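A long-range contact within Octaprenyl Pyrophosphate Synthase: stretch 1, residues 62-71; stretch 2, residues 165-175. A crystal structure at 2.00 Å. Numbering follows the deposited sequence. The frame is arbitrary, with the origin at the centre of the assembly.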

# COMPACT_ATOMS: atom_id res chain seq x y z
N LEU B 62 -9.26 -12.25 -11.92
CA LEU B 62 -8.16 -11.40 -12.37
C LEU B 62 -8.62 -9.96 -12.51
O LEU B 62 -7.89 -9.02 -12.15
CB LEU B 62 -7.61 -11.91 -13.71
CG LEU B 62 -6.39 -11.15 -14.23
CD1 LEU B 62 -5.25 -11.27 -13.23
CD2 LEU B 62 -5.94 -11.73 -15.58
N CYS B 63 -9.82 -9.77 -13.07
CA CYS B 63 -10.37 -8.43 -13.24
C CYS B 63 -10.61 -7.80 -11.88
O CYS B 63 -10.43 -6.60 -11.69
CB CYS B 63 -11.69 -8.49 -14.02
SG CYS B 63 -11.53 -8.92 -15.77
N THR B 64 -11.03 -8.61 -10.92
CA THR B 64 -11.30 -8.12 -9.58
C THR B 64 -10.00 -7.62 -8.95
O THR B 64 -9.97 -6.55 -8.34
CB THR B 64 -11.91 -9.23 -8.70
OG1 THR B 64 -13.13 -9.69 -9.32
CG2 THR B 64 -12.23 -8.71 -7.31
N ILE B 65 -8.92 -8.39 -9.12
CA ILE B 65 -7.61 -8.02 -8.61
C ILE B 65 -7.17 -6.69 -9.23
O ILE B 65 -6.71 -5.79 -8.52
CB ILE B 65 -6.56 -9.11 -8.98
CG1 ILE B 65 -6.81 -10.37 -8.14
CG2 ILE B 65 -5.14 -8.59 -8.76
CD1 ILE B 65 -6.01 -11.58 -8.61
N VAL B 66 -7.33 -6.56 -10.54
CA VAL B 66 -6.95 -5.33 -11.22
C VAL B 66 -7.75 -4.11 -10.75
O VAL B 66 -7.19 -3.03 -10.56
CB VAL B 66 -7.08 -5.49 -12.75
CG1 VAL B 66 -6.99 -4.13 -13.44
CG2 VAL B 66 -5.96 -6.40 -13.27
N GLU B 67 -9.06 -4.27 -10.58
CA GLU B 67 -9.89 -3.15 -10.13
C GLU B 67 -9.56 -2.75 -8.68
O GLU B 67 -9.62 -1.57 -8.33
CB GLU B 67 -11.38 -3.49 -10.25
CG GLU B 67 -11.89 -3.74 -11.68
CD GLU B 67 -11.67 -2.55 -12.63
OE1 GLU B 67 -11.35 -1.44 -12.16
OE2 GLU B 67 -11.85 -2.72 -13.85
N MET B 68 -9.22 -3.73 -7.85
CA MET B 68 -8.89 -3.42 -6.46
C MET B 68 -7.57 -2.68 -6.37
O MET B 68 -7.40 -1.80 -5.53
CB MET B 68 -8.88 -4.70 -5.62
CG MET B 68 -10.28 -5.21 -5.37
SD MET B 68 -10.39 -6.61 -4.28
CE MET B 68 -10.02 -5.85 -2.70
N ILE B 69 -6.63 -3.03 -7.25
CA ILE B 69 -5.34 -2.37 -7.30
C ILE B 69 -5.58 -0.92 -7.73
O ILE B 69 -5.03 0.02 -7.15
CB ILE B 69 -4.40 -3.06 -8.32
CG1 ILE B 69 -3.90 -4.38 -7.75
CG2 ILE B 69 -3.24 -2.14 -8.68
CD1 ILE B 69 -3.19 -5.26 -8.76
N GLN B 70 -6.40 -0.75 -8.77
CA GLN B 70 -6.72 0.58 -9.27
C GLN B 70 -7.35 1.41 -8.14
O GLN B 70 -6.98 2.57 -7.94
CB GLN B 70 -7.70 0.48 -10.45
CG GLN B 70 -8.17 1.83 -11.00
CD GLN B 70 -7.04 2.69 -11.53
OE1 GLN B 70 -5.92 2.21 -11.70
NE2 GLN B 70 -7.33 3.96 -11.82
N THR B 71 -8.29 0.83 -7.42
CA THR B 71 -8.95 1.53 -6.31
C THR B 71 -7.95 1.89 -5.21
O THR B 71 -8.03 2.98 -4.63
CB THR B 71 -10.08 0.69 -5.68
OG1 THR B 71 -11.11 0.45 -6.65
CG2 THR B 71 -10.69 1.42 -4.48
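Stretch 2 165-175: HFIEASLKSMA

Stretch 2 is helical throughout, as stretch 1 is: every backbone amide from Ala 169 to Ala 175 donates to the carbonyl four residues earlier, with Ala 169 N 2.8 Å from His 165 O at one end of the series and Ala 175 N 3.0 Å from Leu 171 O at the other. The two N-to-C directions make an angle of 168°, so the helices run nearly antiparallel, and their axes come no closer than 10.9 Å. The register shows the reversed order: Leu 62 CA lies 7.4 Å from Met 174 CA, and Val 66 CA lies 6.8 Å from Ser 170 CA, one turn along in each helix.

Phe 166 covers the most surface, with 86 Å² of its area against stretch 1. Its CA-to-CB bond points toward that helix, and chi1 at 179° (t) carries the ring across the gap. Phe 166 CZ, the ring tip, is 3.7 Å from Val 66 CG1 and 3.6 Å from Ile 69 CG2, both apolar contacts. Two oxygens approach the ring edge near its plane: Val 66 O lies 3.5 Å from Phe 166 CZ, and Gln 70 OE1 lies 3.4 Å from Phe 166 CE2.

At the other end Leu 62, with 71 Å² covered, reaches stretch 2 through CD2. Leu 62 CD2 packs mainly on main chain, 3.7 Å from Ser 173 C and 3.7 Å from Met 174 CA. The CA-to-CB bond of Met 174 points sideways, but the end of the side chain comes nearer, with chi1 t and chi2 and chi3 both p; Met 174 CE stops 3.6 Å from Cys 63 SG.

Between these ends, Val 66 CG1 sits 3.5 Å from Ser 170 OG. Ser 170 OG donates to Phe 166 O at 2.9 Å, within its own helix, and Ser 173 OG likewise donates to Ala 169 O at 2.8 Å. No hydrogen bond crosses the interface; the 386 Å² buried, both sides summed, comes from van der Waals packing of side chains against side chains and main chain.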

# COMPACT_ATOMS: atom_id res chain seq x y z
N HIS B 165 1.66 1.47 -18.32
CA HIS B 165 2.15 0.14 -17.98
C HIS B 165 1.18 -0.75 -17.21
O HIS B 165 1.22 -1.97 -17.35
CB HIS B 165 3.48 0.24 -17.23
CG HIS B 165 4.63 0.61 -18.11
ND1 HIS B 165 5.05 -0.18 -19.15
CD2 HIS B 165 5.44 1.70 -18.11
CE1 HIS B 165 6.07 0.40 -19.76
NE2 HIS B 165 6.33 1.54 -19.15
N PHE B 166 0.34 -0.16 -16.37
CA PHE B 166 -0.62 -0.94 -15.61
C PHE B 166 -1.67 -1.54 -16.57
O PHE B 166 -2.02 -2.72 -16.45
CB PHE B 166 -1.28 -0.06 -14.55
CG PHE B 166 -2.31 -0.77 -13.72
CD1 PHE B 166 -2.16 -2.11 -13.37
CD2 PHE B 166 -3.42 -0.08 -13.24
CE1 PHE B 166 -3.10 -2.76 -12.57
CE2 PHE B 166 -4.37 -0.71 -12.43
CZ PHE B 166 -4.21 -2.05 -12.10
N ILE B 167 -2.16 -0.74 -17.51
CA ILE B 167 -3.14 -1.25 -18.47
C ILE B 167 -2.44 -2.31 -19.32
O ILE B 167 -3.00 -3.37 -19.61
CB ILE B 167 -3.70 -0.12 -19.36
CG1 ILE B 167 -4.48 0.88 -18.50
CG2 ILE B 167 -4.62 -0.70 -20.44
CD1 ILE B 167 -4.97 2.11 -19.24
N GLU B 168 -1.21 -2.03 -19.71
CA GLU B 168 -0.42 -2.98 -20.49
C GLU B 168 -0.32 -4.30 -19.73
O GLU B 168 -0.56 -5.37 -20.29
CB GLU B 168 0.99 -2.44 -20.73
CG GLU B 168 1.95 -3.47 -21.30
CD GLU B 168 3.38 -2.97 -21.37
OE1 GLU B 168 3.86 -2.38 -20.38
OE2 GLU B 168 4.04 -3.17 -22.41
N ALA B 169 0.04 -4.20 -18.45
CA ALA B 169 0.19 -5.38 -17.60
C ALA B 169 -1.12 -6.12 -17.37
O ALA B 169 -1.14 -7.35 -17.25
CB ALA B 169 0.80 -4.99 -16.26
N SER B 170 -2.21 -5.38 -17.29
CA SER B 170 -3.51 -6.00 -17.08
C SER B 170 -3.95 -6.82 -18.29
O SER B 170 -4.48 -7.92 -18.14
CB SER B 170 -4.57 -4.93 -16.77
OG SER B 170 -4.27 -4.25 -15.57
N LEU B 171 -3.72 -6.28 -19.48
CA LEU B 171 -4.09 -6.98 -20.71
C LEU B 171 -3.17 -8.17 -20.98
O LEU B 171 -3.61 -9.21 -21.46
CB LEU B 171 -4.08 -6.02 -21.89
CG LEU B 171 -5.41 -5.28 -22.08
CD1 LEU B 171 -5.22 -4.05 -22.94
CD2 LEU B 171 -6.42 -6.23 -22.71
N LYS B 172 -1.89 -7.99 -20.68
CA LYS B 172 -0.90 -9.04 -20.88
C LYS B 172 -1.25 -10.21 -19.96
O LYS B 172 -1.17 -11.37 -20.35
CB LYS B 172 0.50 -8.51 -20.56
CG LYS B 172 1.63 -9.49 -20.81
CD LYS B 172 2.97 -8.90 -20.37
CE LYS B 172 4.11 -9.89 -20.55
NZ LYS B 172 5.42 -9.31 -20.13
N SER B 173 -1.67 -9.89 -18.74
CA SER B 173 -2.04 -10.91 -17.77
C SER B 173 -3.28 -11.70 -18.20
O SER B 173 -3.34 -12.91 -17.99
CB SER B 173 -2.28 -10.28 -16.40
OG SER B 173 -1.07 -9.74 -15.88
N MET B 174 -4.26 -11.03 -18.79
CA MET B 174 -5.46 -11.73 -19.22
C MET B 174 -5.13 -12.63 -20.41
O MET B 174 -5.64 -13.75 -20.53
CB MET B 174 -6.57 -10.75 -19.60
CG MET B 174 -7.89 -11.42 -19.99
SD MET B 174 -8.63 -12.43 -18.67
CE MET B 174 -9.50 -11.19 -17.77
N ALA B 175 -4.27 -12.13 -21.29
CA ALA B 175 -3.86 -12.89 -22.46
C ALA B 175 -3.16 -14.17 -22.00
O ALA B 175 -3.39 -15.25 -22.55
CB ALA B 175 -2.92 -12.06 -23.33